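Local coordinates for protein endo-beta-mannanase (Rhizomucor miehei, PDB 4QP0) that probably hydrolyses internal beta-1,4-mannosidic linkages in mannans, galactomannans and glucomannans as a secreted TIM-barrel enzyme of glycoside hydrolase family 5, at residues Thr84-Ile89 with Leu150-Ser155; Tyr91-Ala96 with Val159-Asp164. All blocks are in the same frame, centred on the assembly; numbering follows the deposited sequence.

Contact 1 (Thr84-Ile89 with Leu150-Ser155)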
ATOM      1  N   THR A  84      22.079   6.644   0.865  1.00 35.79           N
ATOM      2  CA  THR A  84      21.078   7.704   0.784  1.00 36.15           C
ATOM      3  C   THR A  84      19.908   7.303  -0.114  1.00 36.13           C
ATOM      4  O   THR A  84      18.836   7.905  -0.045  1.00 36.04           O
ATOM      5  CB  THR A  84      21.678   9.052   0.310  1.00 36.06           C
ATOM      6  OG1 THR A  84      22.082   8.949  -1.058  1.00 34.28           O
ATOM      7  CG2 THR A  84      22.872   9.468   1.178  1.00 35.08           C
ATOM      8  N   GLY A  85      20.109   6.270  -0.933  1.00 36.28           N
ATOM      9  CA  GLY A  85      19.096   5.857  -1.903  1.00 36.54           C
ATOM     10  C   GLY A  85      18.627   4.415  -1.861  1.00 36.92           C
ATOM     11  O   GLY A  85      18.475   3.816  -0.784  1.00 37.71           O
ATOM     12  N   LEU A  86      18.412   3.870  -3.059  1.00 37.02           N
ATOM     13  CA  LEU A  86      17.774   2.568  -3.277  1.00 35.81           C
ATOM     14  C   LEU A  86      18.494   1.380  -2.658  1.00 36.06           C
ATOM     15  O   LEU A  86      17.893   0.320  -2.476  1.00 35.12           O
ATOM     16  CB  LEU A  86      17.556   2.333  -4.775  1.00 36.09           C
ATOM     17  CG  LEU A  86      16.469   3.215  -5.401  1.00 37.36           C
ATOM     18  CD1 LEU A  86      16.480   3.125  -6.921  1.00 36.93           C
ATOM     19  CD2 LEU A  86      15.093   2.869  -4.838  1.00 37.26           C
ATOM     20  N   GLY A  87      19.774   1.562  -2.333  1.00 35.50           N
ATOM     21  CA  GLY A  87      20.542   0.557  -1.610  1.00 34.60           C
ATOM     22  C   GLY A  87      19.922   0.267  -0.253  1.00 35.78           C
ATOM     23  O   GLY A  87      20.060  -0.843   0.282  1.00 33.74           O
ATOM     24  N   ARG A  88      19.239   1.274   0.302  1.00 35.59           N
ATOM     25  CA  ARG A  88      18.429   1.104   1.511  1.00 33.50           C
ATOM     26  C   ARG A  88      17.286   0.103   1.284  1.00 32.39           C
ATOM     27  O   ARG A  88      16.921  -0.660   2.192  1.00 31.13           O
ATOM     28  CB  ARG A  88      17.862   2.444   1.983  1.00 34.56           C
ATOM     29  CG  ARG A  88      18.852   3.344   2.713  1.00 36.51           C
ATOM     30  CD  ARG A  88      18.138   4.543   3.319  1.00 36.22           C
ATOM     31  NE  ARG A  88      18.944   5.216   4.332  1.00 40.07           N
ATOM     32  CZ  ARG A  88      18.907   4.948   5.637  1.00 42.98           C
ATOM     33  NH1 ARG A  88      18.091   4.014   6.123  1.00 42.91           N
ATOM     34  NH2 ARG A  88      19.690   5.624   6.468  1.00 44.93           N
ATOM     35  N   ILE A  89      16.719   0.110   0.078  1.00 31.57           N
ATOM     36  CA  ILE A  89      15.675  -0.852  -0.269  1.00 30.69           C
ATOM     37  C   ILE A  89      16.288  -2.249  -0.381  1.00 30.90           C
ATOM     38  O   ILE A  89      15.732  -3.209   0.163  1.00 31.17           O
ATOM     39  CB  ILE A  89      14.902  -0.451  -1.546  1.00 29.30           C
ATOM     40  CG1 ILE A  89      14.236   0.916  -1.371  1.00 29.11           C
ATOM     41  CG2 ILE A  89      13.858  -1.499  -1.912  1.00 28.59           C
ATOM     42  CD1 ILE A  89      13.273   1.026  -0.200  1.00 28.94           C
ATOM     43  N   LEU A 150      11.859  -1.834 -10.907  1.00 32.41           N
ATOM     44  CA  LEU A 150      11.633  -3.252 -11.237  1.00 32.95           C
ATOM     45  C   LEU A 150      12.878  -3.935 -11.816  1.00 33.16           C
ATOM     46  O   LEU A 150      13.093  -5.130 -11.591  1.00 31.41           O
ATOM     47  CB  LEU A 150      10.460  -3.428 -12.212  1.00 32.11           C
ATOM     48  CG  LEU A 150       9.078  -2.812 -11.971  1.00 32.63           C
ATOM     49  CD1 LEU A 150       8.053  -3.469 -12.882  1.00 31.96           C
ATOM     50  CD2 LEU A 150       8.633  -2.915 -10.530  1.00 30.96           C
ATOM     51  N   ASN A 151      13.675  -3.171 -12.568  1.00 33.10           N
ATOM     52  CA  ASN A 151      14.884  -3.692 -13.207  1.00 35.41           C
ATOM     53  C   ASN A 151      16.115  -3.729 -12.305  1.00 36.17           C
ATOM     54  O   ASN A 151      17.056  -4.476 -12.575  1.00 39.21           O
ATOM     55  CB  ASN A 151      15.203  -2.914 -14.490  1.00 36.64           C
ATOM     56  CG  ASN A 151      14.315  -3.316 -15.649  1.00 37.49           C
ATOM     57  OD1 ASN A 151      14.196  -4.499 -15.974  1.00 38.94           O
ATOM     58  ND2 ASN A 151      13.688  -2.335 -16.283  1.00 36.20           N
ATOM     59  N   ARG A 152      16.109  -2.932 -11.239  1.00 35.24           N
ATOM     60  CA  ARG A 152      17.260  -2.834 -10.353  1.00 33.52           C
ATOM     61  C   ARG A 152      17.742  -4.199  -9.887  1.00 32.80           C
ATOM     62  O   ARG A 152      16.945  -5.024  -9.453  1.00 33.39           O
ATOM     63  CB  ARG A 152      16.953  -1.957  -9.136  1.00 33.71           C
ATOM     64  CG  ARG A 152      18.200  -1.593  -8.347  1.00 33.62           C
ATOM     65  CD  ARG A 152      17.910  -0.939  -7.006  1.00 34.55           C
ATOM     66  NE  ARG A 152      19.063  -1.035  -6.101  1.00 34.35           N
ATOM     67  CZ  ARG A 152      20.166  -0.289  -6.190  1.00 33.68           C
ATOM     68  NH1 ARG A 152      20.299   0.625  -7.142  1.00 33.32           N
ATOM     69  NH2 ARG A 152      21.144  -0.461  -5.318  1.00 32.87           N
ATOM     70  N   GLU A 153      19.048  -4.432  -9.993  1.00 31.76           N
ATOM     71  CA  GLU A 153      19.668  -5.579  -9.340  1.00 31.82           C
ATOM     72  C   GLU A 153      19.893  -5.257  -7.861  1.00 31.38           C
ATOM     73  O   GLU A 153      20.341  -4.155  -7.513  1.00 30.87           O
ATOM     74  CB  GLU A 153      21.001  -5.931 -10.004  1.00 31.54           C
ATOM     75  CG  GLU A 153      21.636  -7.219  -9.496  1.00 32.36           C
ATOM     76  CD  GLU A 153      23.024  -7.455 -10.063  1.00 33.04           C
ATOM     77  OE1 GLU A 153      23.959  -6.701  -9.710  1.00 33.19           O
ATOM     78  OE2 GLU A 153      23.182  -8.406 -10.854  1.00 33.29           O
ATOM     79  N   ASN A 154      19.595  -6.219  -6.996  1.00 31.19           N
ATOM     80  CA  ASN A 154      19.849  -6.052  -5.574  1.00 31.02           C
ATOM     81  C   ASN A 154      21.349  -6.095  -5.365  1.00 32.79           C
ATOM     82  O   ASN A 154      21.979  -7.124  -5.605  1.00 34.92           O
ATOM     83  CB  ASN A 154      19.175  -7.166  -4.780  1.00 29.59           C
ATOM     84  CG  ASN A 154      19.124  -6.878  -3.292  1.00 28.86           C
ATOM     85  OD1 ASN A 154      20.147  -6.611  -2.651  1.00 27.79           O
ATOM     86  ND2 ASN A 154      17.925  -6.937  -2.730  1.00 27.35           N
ATOM     87  N   SER A 155      21.922  -4.982  -4.916  1.00 34.85           N
ATOM     88  CA  SER A 155      23.378  -4.884  -4.763  1.00 36.96           C
ATOM     89  C   SER A 155      23.940  -5.766  -3.641  1.00 38.55           C
ATOM     90  O   SER A 155      25.154  -5.968  -3.562  1.00 40.88           O
ATOM     91  CB  SER A 155      23.817  -3.424  -4.593  1.00 38.85           C
ATOM     92  OG  SER A 155      23.459  -2.910  -3.320  1.00 43.19           O
TER
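Leu86 lays its CB over one face of the Arg152 guanidinium, where the chain leading into helix 87-98, an outer helix of the TIM barrel, meets the loop that follows helix 136-151. The methylene stands 3.7 Å above the guanidinium plane, displaced from the centre of the group, and its nearest atom is NE, with Leu86 CB to Arg152 NE at 3.9 Å. Arg152 is the first residue past the end of its helix. Its CG lies anti to the backbone N (chi1 -168°) and the chain runs on extended to NE, which carries the charged group across to the start of helix 87-98. No hydrogen bond joins the segments; the guanidinium meets Leu86 CB and the Gly87 backbone by van der Waals contact. Its charge is met by Asp90 of helix 87-98: Arg152 NH2 forms a salt bridge to Asp90 OD2, and that same oxygen accepts a hydrogen bond from Ser155 N. A single carboxylate thus holds both the guanidinium and the loop backbone. The face that takes Leu86 CB also meets the backbone of Gly87, with Arg152 NH2 3.9 Å from Gly87 N.

Contact 2 (Tyr91-Ala96 with Val159-Asp164)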
ATOM      1  N   TYR A  91      18.715  -3.462   1.190  1.00 31.29           N
ATOM      2  CA  TYR A  91      18.925  -3.980   2.531  1.00 33.35           C
ATOM      3  C   TYR A  91      17.616  -4.440   3.162  1.00 34.37           C
ATOM      4  O   TYR A  91      17.582  -5.453   3.864  1.00 36.58           O
ATOM      5  CB  TYR A  91      19.642  -2.954   3.411  1.00 34.23           C
ATOM      6  CG  TYR A  91      19.949  -3.477   4.799  1.00 35.32           C
ATOM      7  CD1 TYR A  91      21.030  -4.335   5.025  1.00 35.74           C
ATOM      8  CD2 TYR A  91      19.148  -3.127   5.889  1.00 36.09           C
ATOM      9  CE1 TYR A  91      21.305  -4.822   6.300  1.00 34.90           C
ATOM     10  CE2 TYR A  91      19.415  -3.610   7.164  1.00 35.04           C
ATOM     11  CZ  TYR A  91      20.491  -4.450   7.364  1.00 35.00           C
ATOM     12  OH  TYR A  91      20.744  -4.919   8.630  1.00 35.11           O
ATOM     13  N   ILE A  92      16.538  -3.704   2.897  1.00 34.49           N
ATOM     14  CA  ILE A  92      15.218  -4.071   3.411  1.00 33.32           C
ATOM     15  C   ILE A  92      14.779  -5.428   2.858  1.00 32.64           C
ATOM     16  O   ILE A  92      14.387  -6.319   3.622  1.00 34.43           O
ATOM     17  CB  ILE A  92      14.164  -2.981   3.125  1.00 32.68           C
ATOM     18  CG1 ILE A  92      14.423  -1.764   4.013  1.00 32.20           C
ATOM     19  CG2 ILE A  92      12.756  -3.510   3.373  1.00 33.94           C
ATOM     20  CD1 ILE A  92      13.741  -0.496   3.536  1.00 33.01           C
ATOM     21  N   ILE A  93      14.880  -5.586   1.539  1.00 31.19           N
ATOM     22  CA  ILE A  93      14.529  -6.841   0.867  1.00 29.28           C
ATOM     23  C   ILE A  93      15.337  -8.013   1.414  1.00 28.87           C
ATOM     24  O   ILE A  93      14.837  -9.134   1.480  1.00 27.85           O
ATOM     25  CB  ILE A  93      14.757  -6.759  -0.658  1.00 28.32           C
ATOM     26  CG1 ILE A  93      14.013  -5.563  -1.266  1.00 28.63           C
ATOM     27  CG2 ILE A  93      14.318  -8.048  -1.348  1.00 27.26           C
ATOM     28  CD1 ILE A  93      14.374  -5.306  -2.718  1.00 27.94           C
ATOM     29  N   GLN A  94      16.589  -7.742   1.780  1.00 29.42           N
ATOM     30  CA  GLN A  94      17.519  -8.768   2.247  1.00 30.38           C
ATOM     31  C   GLN A  94      17.090  -9.299   3.616  1.00 30.41           C
ATOM     32  O   GLN A  94      16.979 -10.507   3.807  1.00 30.84           O
ATOM     33  CB  GLN A  94      18.939  -8.203   2.320  1.00 30.27           C
ATOM     34  CG  GLN A  94      20.005  -9.248   2.607  1.00 30.32           C
ATOM     35  CD  GLN A  94      21.313  -8.640   3.074  1.00 31.07           C
ATOM     36  OE1 GLN A  94      22.376  -8.939   2.526  1.00 31.39           O
ATOM     37  NE2 GLN A  94      21.246  -7.784   4.092  1.00 31.08           N
ATOM     38  N   GLN A  95      16.843  -8.377   4.543  1.00 31.43           N
ATOM     39  CA  GLN A  95      16.401  -8.712   5.889  1.00 33.29           C
ATOM     40  C   GLN A  95      14.998  -9.300   5.893  1.00 34.64           C
ATOM     41  O   GLN A  95      14.683 -10.151   6.740  1.00 34.79           O
ATOM     42  CB  GLN A  95      16.467  -7.488   6.807  1.00 33.68           C
ATOM     43  CG  GLN A  95      17.872  -6.965   7.060  1.00 33.23           C
ATOM     44  CD  GLN A  95      18.863  -8.067   7.361  1.00 33.08           C
ATOM     45  OE1 GLN A  95      19.959  -8.096   6.799  1.00 33.11           O
ATOM     46  NE2 GLN A  95      18.481  -8.989   8.241  1.00 34.57           N
ATOM     47  N   ALA A  96      14.164  -8.862   4.948  1.00 34.00           N
ATOM     48  CA  ALA A  96      12.841  -9.466   4.780  1.00 34.96           C
ATOM     49  C   ALA A  96      12.990 -10.950   4.436  1.00 36.10           C
ATOM     50  O   ALA A  96      12.478 -11.814   5.163  1.00 36.47           O
ATOM     51  CB  ALA A  96      12.033  -8.733   3.721  1.00 35.39           C
ATOM     52  N   VAL A 159      19.835 -10.350  -7.065  1.00 34.68           N
ATOM     53  CA  VAL A 159      18.512 -10.635  -7.620  1.00 34.68           C
ATOM     54  C   VAL A 159      17.823  -9.343  -8.068  1.00 35.09           C
ATOM     55  O   VAL A 159      17.713  -8.387  -7.292  1.00 33.76           O
ATOM     56  CB  VAL A 159      17.609 -11.365  -6.589  1.00 35.94           C
ATOM     57  CG1 VAL A 159      16.348 -11.884  -7.263  1.00 36.71           C
ATOM     58  CG2 VAL A 159      18.354 -12.519  -5.915  1.00 34.47           C
ATOM     59  N   LYS A 160      17.366  -9.316  -9.321  1.00 35.37           N
ATOM     60  CA  LYS A 160      16.586  -8.188  -9.829  1.00 35.15           C
ATOM     61  C   LYS A 160      15.277  -8.132  -9.050  1.00 35.34           C
ATOM     62  O   LYS A 160      14.749  -9.177  -8.663  1.00 35.02           O
ATOM     63  CB  LYS A 160      16.301  -8.328 -11.327  1.00 35.91           C
ATOM     64  CG  LYS A 160      17.539  -8.327 -12.212  1.00 37.64           C
ATOM     65  CD  LYS A 160      17.191  -8.092 -13.675  1.00 37.28           C
ATOM     66  CE  LYS A 160      18.394  -8.352 -14.567  1.00 38.09           C
ATOM     67  NZ  LYS A 160      18.104  -8.063 -16.000  1.00 37.54           N
ATOM     68  N   TYR A 161      14.768  -6.920  -8.814  1.00 33.96           N
ATOM     69  CA  TYR A 161      13.516  -6.727  -8.072  1.00 32.60           C
ATOM     70  C   TYR A 161      12.385  -7.530  -8.694  1.00 32.92           C
ATOM     71  O   TYR A 161      11.729  -8.319  -8.003  1.00 33.74           O
ATOM     72  CB  TYR A 161      13.141  -5.248  -8.004  1.00 31.78           C
ATOM     73  CG  TYR A 161      13.932  -4.445  -6.999  1.00 31.88           C
ATOM     74  CD1 TYR A 161      15.166  -4.898  -6.512  1.00 31.58           C
ATOM     75  CD2 TYR A 161      13.459  -3.220  -6.545  1.00 31.79           C
ATOM     76  CE1 TYR A 161      15.892  -4.162  -5.591  1.00 31.68           C
ATOM     77  CE2 TYR A 161      14.186  -2.468  -5.630  1.00 33.10           C
ATOM     78  CZ  TYR A 161      15.398  -2.944  -5.155  1.00 32.64           C
ATOM     79  OH  TYR A 161      16.109  -2.198  -4.241  1.00 33.43           O
ATOM     80  N   LYS A 162      12.193  -7.359 -10.002  1.00 30.80           N
ATOM     81  CA  LYS A 162      11.159  -8.079 -10.734  1.00 30.82           C
ATOM     82  C   LYS A 162      11.260  -9.613 -10.641  1.00 30.40           C
ATOM     83  O   LYS A 162      10.283 -10.318 -10.892  1.00 29.17           O
ATOM     84  CB  LYS A 162      11.129  -7.633 -12.193  1.00 29.76           C
ATOM     85  CG  LYS A 162      12.392  -7.928 -12.976  1.00 29.94           C
ATOM     86  CD  LYS A 162      12.330  -7.262 -14.340  1.00 28.70           C
ATOM     87  CE  LYS A 162      13.459  -7.745 -15.238  1.00 30.04           C
ATOM     88  NZ  LYS A 162      13.522  -7.013 -16.541  1.00 31.48           N
ATOM     89  N   ASP A 163      12.437 -10.126 -10.296  1.00 30.39           N
ATOM     90  CA  ASP A 163      12.623 -11.570 -10.184  1.00 31.12           C
ATOM     91  C   ASP A 163      12.681 -12.025  -8.724  1.00 31.00           C
ATOM     92  O   ASP A 163      12.911 -13.200  -8.452  1.00 31.41           O
ATOM     93  CB  ASP A 163      13.875 -12.020 -10.939  1.00 31.48           C
ATOM     94  CG  ASP A 163      13.794 -11.735 -12.437  1.00 32.96           C
ATOM     95  OD1 ASP A 163      12.708 -11.895 -13.039  1.00 31.96           O
ATOM     96  OD2 ASP A 163      14.832 -11.356 -13.015  1.00 34.30           O
ATOM     97  N   ASP A 164      12.442 -11.099  -7.797  1.00 29.69           N
ATOM     98  CA  ASP A 164      12.585 -11.393  -6.374  1.00 32.18           C
ATOM     99  C   ASP A 164      11.305 -11.901  -5.680  1.00 30.61           C
ATOM    100  O   ASP A 164      10.397 -11.121  -5.419  1.00 29.79           O
ATOM    101  CB  ASP A 164      13.151 -10.180  -5.629  1.00 32.21           C
ATOM    102  CG  ASP A 164      13.942 -10.578  -4.403  1.00 33.42           C
ATOM    103  OD1 ASP A 164      13.593 -11.602  -3.775  1.00 34.36           O
ATOM    104  OD2 ASP A 164      14.923  -9.879  -4.071  1.00 34.40           O
TER
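Ile93 sets its CD1 methyl over one face of the Tyr161 ring, in a CH-pi contact 3.7 Å from the centroid and 24° off the ring normal. The methyl is displaced toward the rim on the hydroxyl side of the ring, and its shortest approach is Ile93 CD1 to Tyr161 CE1 at 3.4 Å. The isoleucine divides its two branches between two partners. CG1 lies anti to the carbonyl carbon (chi1 -54°) and leads CD1 to the tyrosine, while CG2, on the other branch, meets the carboxylate of Asp164, with Ile93 CG2 to Asp164 OD2 at 3.3 Å. That second meeting is a plain van der Waals contact of a methyl with an oxygen; the other oxygen, Asp164 OD1, is hydrogen-bonded to Thr166.

In the TIM barrel, helix 87-98 packs outside the strands, and the loop 159-164 brings the chain from helix 136-151 back to strand 167-171. Ile93 also touches Leu103 and Phe105 of strand 102-106, and the Tyr161 ring reaches Ile167 and Trp170 of strand 167-171, so this buried contact lies against two neighbouring parallel strands of the barrel.

The loop is folded into a short 3-10 turn here, with Asp163 N bonded to Lys160 O at 3.0 Å and Asp164 N to Tyr161 O at 2.9 Å. The turn brings Tyr161 and Asp164, three residues apart in sequence, to face Ile93 together. At the far end of the ring, Tyr161 OH is hydrogen-bonded to Asp90 OD1 in the same helix as Ile93.

In the fold
Contacts 1 and 2 lie side by side on one flank of the barrel, their centres about 8 Å apart and both on helix 87-98: contact 1 at its start, contact 2 farther along. Along the chain their segments alternate, 84-89, 91-96, 150-155, 159-164, so the same helix is met twice by the connection between helix 136-151 and strand 167-171. The later segments are probably tied to each other as well, by a backbone hydrogen bond of Leu150 O with Lys162 N (2.9 Å) and a side-chain one of Asn151 OD1 with Lys162 NZ. Asp90, between the two helical segments, is shared by the two contacts, fastening helix and connection together.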